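Local atomic coordinates of hydrophilic protein, virA protein (Chromobacterium violaceum, PDB entry 3BO6), a protein that probably acts as a phosphothreonine lyase effector of the SpvC type, removing phosphate from phosphothreonine by beta-elimination. Residues Gln53-Glu58 against Met66-Glu71. Sequence-based numbering, arbitrary orientation.
Sequences QGFQLE and MHAHRE
Q56 and H69, and likewise E58 and H67, form antiparallel hydrogen-bonded pairs, each joined by two backbone bonds, while L57–A68 between them and F55–R70 beyond Q56–H69 are non-hydrogen-bonded. The strand axes come within 4.2 Å, their directions 159° apart, and E71 N extends the ladder to G54 O with a nearly straight bond of 3.1 Å. On the face bearing F55, L57, A68 and R70, R70 CG sits over the F55 ring in a CH-pi contact, 3.8 Å from its centroid. The arginine chain, extended from CG to NE, continues alongside the ring and brings one guanidinium face over F55 CZ, the planes 37° apart; NH1 forms a salt bridge with D112 and NH2 a hydrogen bond with S109 O. A68 CB meets L57 CD2 at 3.9 Å. On the other face, chi1 of 70° swings H69 CG between its own N and C, and Q56 CB lies over one face of the imidazole, toward its rim, in a CH-pi contact, 4.0 Å from the ring centroid. A water donates to Q56 O (2.9 Å), which also accepts H69 N, and is hydrogen-bonded to H69 ND1 (2.6 Å). E58 OE1 lies at the imidazole edge, in plane. This beta hairpin lies within an antiparallel sheet: 49-52 flanks 55-59, 113-117 flanks 65-70, and M43 of helix 40-44 packs on L57 and A68.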
loop_
_atom_site.group_PDB
_atom_site.type_symbol
_atom_site.label_atom_id
_atom_site.label_comp_id
_atom_site.label_asym_id
_atom_site.label_seq_id
_atom_site.Cartn_x
_atom_site.Cartn_y
_atom_site.Cartn_z
ATOM N N GLN A 53 -17.487 -0.319 -6.355
ATOM C CA GLN A 53 -16.552 0.084 -7.404
ATOM C C GLN A 53 -15.730 -1.074 -7.956
ATOM O O GLN A 53 -14.566 -0.903 -8.324
ATOM C CB GLN A 53 -15.626 1.190 -6.890
ATOM C CG GLN A 53 -16.377 2.452 -6.454
ATOM C CD GLN A 53 -16.863 3.270 -7.635
ATOM O OE1 GLN A 53 -16.488 3.010 -8.778
ATOM N NE2 GLN A 53 -17.697 4.267 -7.365
ATOM N N GLY A 54 -16.325 -2.260 -7.996
ATOM C CA GLY A 54 -15.614 -3.423 -8.510
ATOM C C GLY A 54 -14.655 -4.087 -7.533
ATOM O O GLY A 54 -13.967 -5.046 -7.899
ATOM N N PHE A 55 -14.620 -3.595 -6.293
ATOM C CA PHE A 55 -13.840 -4.218 -5.228
ATOM C C PHE A 55 -14.769 -5.096 -4.376
ATOM O O PHE A 55 -15.832 -4.644 -3.940
ATOM C CB PHE A 55 -13.184 -3.143 -4.336
ATOM C CG PHE A 55 -11.970 -2.482 -4.938
ATOM C CD1 PHE A 55 -12.096 -1.473 -5.889
ATOM C CD2 PHE A 55 -10.692 -2.857 -4.541
ATOM C CE1 PHE A 55 -10.958 -0.869 -6.433
ATOM C CE2 PHE A 55 -9.573 -2.256 -5.068
ATOM C CZ PHE A 55 -9.694 -1.270 -6.018
ATOM N N GLN A 56 -14.388 -6.353 -4.174
ATOM C CA GLN A 56 -15.053 -7.227 -3.215
ATOM C C GLN A 56 -14.641 -6.818 -1.811
ATOM O O GLN A 56 -13.451 -6.627 -1.545
ATOM C CB GLN A 56 -14.636 -8.675 -3.469
ATOM C CG GLN A 56 -14.974 -9.179 -4.871
ATOM C CD GLN A 56 -14.632 -10.645 -5.087
ATOM O OE1 GLN A 56 -14.930 -11.216 -6.133
ATOM N NE2 GLN A 56 -14.009 -11.259 -4.095
ATOM N N LEU A 57 -15.616 -6.685 -0.910
ATOM C CA LEU A 57 -15.350 -6.270 0.459
ATOM C C LEU A 57 -15.661 -7.395 1.439
ATOM O O LEU A 57 -16.656 -8.108 1.274
ATOM C CB LEU A 57 -16.195 -5.055 0.829
ATOM C CG LEU A 57 -16.262 -3.909 -0.183
ATOM C CD1 LEU A 57 -17.191 -2.810 0.337
ATOM C CD2 LEU A 57 -14.861 -3.351 -0.418
ATOM N N GLU A 58 -14.845 -7.520 2.480
ATOM C CA GLU A 58 -15.042 -8.565 3.487
ATOM C C GLU A 58 -14.713 -8.046 4.868
ATOM O O GLU A 58 -13.694 -7.388 5.065
ATOM C CB GLU A 58 -14.150 -9.769 3.179
ATOM C CG GLU A 58 -14.336 -10.341 1.789
ATOM C CD GLU A 58 -13.135 -11.143 1.334
ATOM O OE1 GLU A 58 -13.301 -12.024 0.466
ATOM O OE2 GLU A 58 -12.024 -10.894 1.848
ATOM N N MET A 66 -10.603 -5.189 7.733
ATOM C CA MET A 66 -11.601 -5.197 6.673
ATOM C C MET A 66 -10.842 -5.156 5.355
ATOM O O MET A 66 -9.860 -4.414 5.222
ATOM C CB MET A 66 -12.566 -4.018 6.796
ATOM C CG MET A 66 -13.248 -3.978 8.148
ATOM S SD MET A 66 -12.728 -2.553 9.092
ATOM C CE MET A 66 -13.267 -1.309 7.948
ATOM N N HIS A 67 -11.268 -5.966 4.394
ATOM C CA HIS A 67 -10.479 -6.221 3.192
ATOM C C HIS A 67 -11.204 -5.754 1.939
ATOM O O HIS A 67 -12.417 -5.883 1.828
ATOM C CB HIS A 67 -10.230 -7.722 3.047
ATOM C CG HIS A 67 -9.674 -8.371 4.276
ATOM N ND1 HIS A 67 -8.329 -8.614 4.437
ATOM C CD2 HIS A 67 -10.277 -8.826 5.401
ATOM C CE1 HIS A 67 -8.123 -9.193 5.606
ATOM N NE2 HIS A 67 -9.287 -9.335 6.209
ATOM N N ALA A 68 -10.430 -5.298 0.959
ATOM C CA ALA A 68 -10.945 -4.942 -0.344
ATOM C C ALA A 68 -10.023 -5.539 -1.393
ATOM O O ALA A 68 -8.798 -5.391 -1.302
ATOM C CB ALA A 68 -10.980 -3.423 -0.492
ATOM N N HIS A 69 -10.595 -6.170 -2.413
ATOM C CA HIS A 69 -9.791 -6.637 -3.534
ATOM C C HIS A 69 -10.607 -6.629 -4.809
ATOM O O HIS A 69 -11.769 -6.988 -4.799
ATOM C CB HIS A 69 -9.168 -8.003 -3.287
ATOM C CG HIS A 69 -10.150 -9.122 -3.282
ATOM N ND1 HIS A 69 -10.785 -9.544 -2.136
ATOM C CD2 HIS A 69 -10.601 -9.917 -4.281
ATOM C CE1 HIS A 69 -11.592 -10.551 -2.429
ATOM N NE2 HIS A 69 -11.496 -10.797 -3.723
ATOM N N ARG A 70 -9.994 -6.232 -5.916
ATOM C CA ARG A 70 -10.705 -6.205 -7.186
ATOM C C ARG A 70 -11.156 -7.589 -7.610
ATOM O O ARG A 70 -10.386 -8.550 -7.569
ATOM C CB ARG A 70 -9.807 -5.643 -8.283
ATOM C CG ARG A 70 -9.617 -4.148 -8.216
ATOM C CD ARG A 70 -8.875 -3.646 -9.437
ATOM N NE ARG A 70 -8.957 -2.196 -9.580
ATOM C CZ ARG A 70 -7.902 -1.384 -9.603
ATOM N NH1 ARG A 70 -6.679 -1.872 -9.461
ATOM N NH2 ARG A 70 -8.078 -0.075 -9.754
ATOM N N GLU A 71 -12.416 -7.685 -8.027
ATOM C CA GLU A 71 -12.934 -8.902 -8.604
ATOM C C GLU A 71 -12.136 -9.236 -9.855
ATOM O O GLU A 71 -11.842 -10.401 -10.119
ATOM C CB GLU A 71 -14.414 -8.706 -8.922
ATOM C CG GLU A 71 -15.095 -9.901 -9.523
ATOM C CD GLU A 71 -16.568 -9.635 -9.727
ATOM O OE1 GLU A 71 -17.233 -9.170 -8.779
ATOM O OE2 GLU A 71 -17.055 -9.876 -10.832
HETATM O O HOH W 1 -12.074 -8.647 -0.035
#